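Local structure of aspartate Carbamoyltransferase Regulatory Chain (Moritella profunda, 2BE7) at residues Lys30-Thr35 with Asn71-Leu76. The protein is the regulatory chain of aspartate carbamoyltransferase, carries a structural zinc site, and probably binds nucleotide effectors that tune the activity of the catalytic chains. Residues are numbered along the deposited sequence; the frame is centred on the assembly and turned at random.
Sequences KLFSLT and NQLALL
F32, near the end of helix 25-32, and L73, in the irregular helical turns after helix 67-70, bring the two backbones nearest, with 8.7 Å between their CA atoms. S33 has positive phi and closes a Schellman motif, with two bonds back into the last turn. F32 buries the largest share of surface, and its ring takes part in three of the four residue contacts. Its chi1 of -69° sets CG anti to the carbonyl carbon, on a CB that already points toward 71-76. L73 CD2 lies 3.5 Å from the F32 ring centroid and 9° off the normal, a CH-pi contact over the centre of one face. Two neighbours meet the rim: Q72 CB, 3.6 Å from F32 CE2, and L76 CD1, 3.7 Å from F32 CE1. L31 adds CD2 at 3.9 Å from L76 CD1. The Q72 amide is held elsewhere, NE2 by E101 O and OE1 by E103 N. L73 also rests on I17 of strand 14-20. An alanine at F32 would probably leave L73 CD2 without its aromatic face and open a gap between the two segments. The contact joins helix 25-32 to the loop after helix 67-70, within the allosteric domain, through apolar dispersion and CH-pi attraction, dependent on shape rather than directed polar bonds.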
loop_
_atom_site.group_PDB
_atom_site.type_symbol
_atom_site.label_atom_id
_atom_site.label_comp_id
_atom_site.label_asym_id
_atom_site.label_seq_id
_atom_site.Cartn_x
_atom_site.Cartn_y
_atom_site.Cartn_z
ATOM N N LYS D 30 -1.512 45.407 10.118
ATOM C CA LYS D 30 -1.163 43.988 10.281
ATOM C C LYS D 30 -0.023 43.533 9.363
ATOM O O LYS D 30 0.950 42.932 9.823
ATOM C CB LYS D 30 -2.392 43.101 10.037
ATOM N N LEU D 31 -0.148 43.834 8.074
ATOM C CA LEU D 31 0.791 43.330 7.059
ATOM C C LEU D 31 2.166 44.020 7.064
ATOM O O LEU D 31 3.156 43.411 6.677
ATOM C CB LEU D 31 0.156 43.389 5.651
ATOM C CG LEU D 31 -0.499 42.122 5.049
ATOM C CD1 LEU D 31 -1.155 41.202 6.070
ATOM C CD2 LEU D 31 -1.518 42.522 3.987
ATOM N N PHE D 32 2.234 45.272 7.506
ATOM C CA PHE D 32 3.507 46.014 7.519
ATOM C C PHE D 32 4.035 46.262 8.947
ATOM O O PHE D 32 5.011 46.997 9.152
ATOM C CB PHE D 32 3.365 47.327 6.734
ATOM C CG PHE D 32 3.188 47.135 5.239
ATOM C CD1 PHE D 32 1.986 46.655 4.713
ATOM C CD2 PHE D 32 4.219 47.447 4.356
ATOM C CE1 PHE D 32 1.826 46.484 3.339
ATOM C CE2 PHE D 32 4.066 47.278 2.982
ATOM C CZ PHE D 32 2.870 46.795 2.473
ATOM N N SER D 33 3.389 45.627 9.923
ATOM C CA SER D 33 3.847 45.640 11.309
ATOM C C SER D 33 4.199 47.045 11.812
ATOM O O SER D 33 5.215 47.226 12.480
ATOM C CB SER D 33 5.054 44.710 11.462
ATOM N N LEU D 34 3.345 48.025 11.506
ATOM C CA LEU D 34 3.608 49.446 11.831
ATOM C C LEU D 34 3.539 49.781 13.324
ATOM O O LEU D 34 4.101 50.785 13.764
ATOM C CB LEU D 34 2.655 50.374 11.056
ATOM C CG LEU D 34 2.751 50.351 9.523
ATOM C CD1 LEU D 34 1.723 51.282 8.891
ATOM C CD2 LEU D 34 4.165 50.700 9.039
ATOM N N THR D 35 2.855 48.946 14.099
ATOM C CA THR D 35 2.729 49.165 15.538
ATOM C C THR D 35 3.837 48.461 16.340
ATOM O O THR D 35 3.896 48.599 17.563
ATOM C CB THR D 35 1.343 48.721 16.052
ATOM O OG1 THR D 35 1.270 47.293 16.091
ATOM C CG2 THR D 35 0.231 49.263 15.157
ATOM N N ASN D 71 5.712 52.944 -1.528
ATOM C CA ASN D 71 5.200 52.328 -2.750
ATOM C C ASN D 71 4.739 50.872 -2.592
ATOM O O ASN D 71 3.934 50.400 -3.396
ATOM C CB ASN D 71 6.230 52.439 -3.885
ATOM C CG ASN D 71 6.082 53.723 -4.685
ATOM O OD1 ASN D 71 5.829 54.796 -4.123
ATOM N ND2 ASN D 71 6.228 53.618 -6.007
ATOM N N GLN D 72 5.237 50.165 -1.576
ATOM C CA GLN D 72 4.743 48.814 -1.269
ATOM C C GLN D 72 3.258 48.821 -0.892
ATOM O O GLN D 72 2.526 47.875 -1.188
ATOM C CB GLN D 72 5.560 48.177 -0.148
ATOM C CG GLN D 72 6.965 47.772 -0.559
ATOM C CD GLN D 72 6.989 46.552 -1.469
ATOM O OE1 GLN D 72 7.417 45.470 -1.066
ATOM N NE2 GLN D 72 6.525 46.723 -2.699
ATOM N N LEU D 73 2.830 49.916 -0.269
ATOM C CA LEU D 73 1.448 50.104 0.167
ATOM C C LEU D 73 0.465 50.251 -0.992
ATOM O O LEU D 73 -0.735 50.052 -0.818
ATOM C CB LEU D 73 1.343 51.353 1.048
ATOM C CG LEU D 73 2.303 51.505 2.235
ATOM C CD1 LEU D 73 2.031 52.816 2.979
ATOM C CD2 LEU D 73 2.197 50.319 3.183
ATOM N N ALA D 74 0.980 50.598 -2.167
ATOM C CA ALA D 74 0.162 50.895 -3.351
ATOM C C ALA D 74 -0.830 49.801 -3.764
ATOM O O ALA D 74 -1.738 50.053 -4.553
ATOM C CB ALA D 74 1.074 51.232 -4.536
ATOM N N LEU D 75 -0.649 48.590 -3.256
ATOM C CA LEU D 75 -1.526 47.476 -3.607
ATOM C C LEU D 75 -2.713 47.316 -2.646
ATOM O O LEU D 75 -3.776 46.845 -3.038
ATOM C CB LEU D 75 -0.704 46.188 -3.713
ATOM C CG LEU D 75 0.033 46.081 -5.057
ATOM C CD1 LEU D 75 1.373 45.384 -4.913
ATOM C CD2 LEU D 75 -0.845 45.379 -6.105
ATOM N N LEU D 76 -2.526 47.714 -1.393
ATOM C CA LEU D 76 -3.617 47.722 -0.411
ATOM C C LEU D 76 -4.451 49.008 -0.468
ATOM O O LEU D 76 -5.602 49.025 -0.017
ATOM C CB LEU D 76 -3.062 47.538 1.000
ATOM C CG LEU D 76 -2.469 46.166 1.310
ATOM C CD1 LEU D 76 -1.763 46.229 2.657
ATOM C CD2 LEU D 76 -3.537 45.068 1.293
#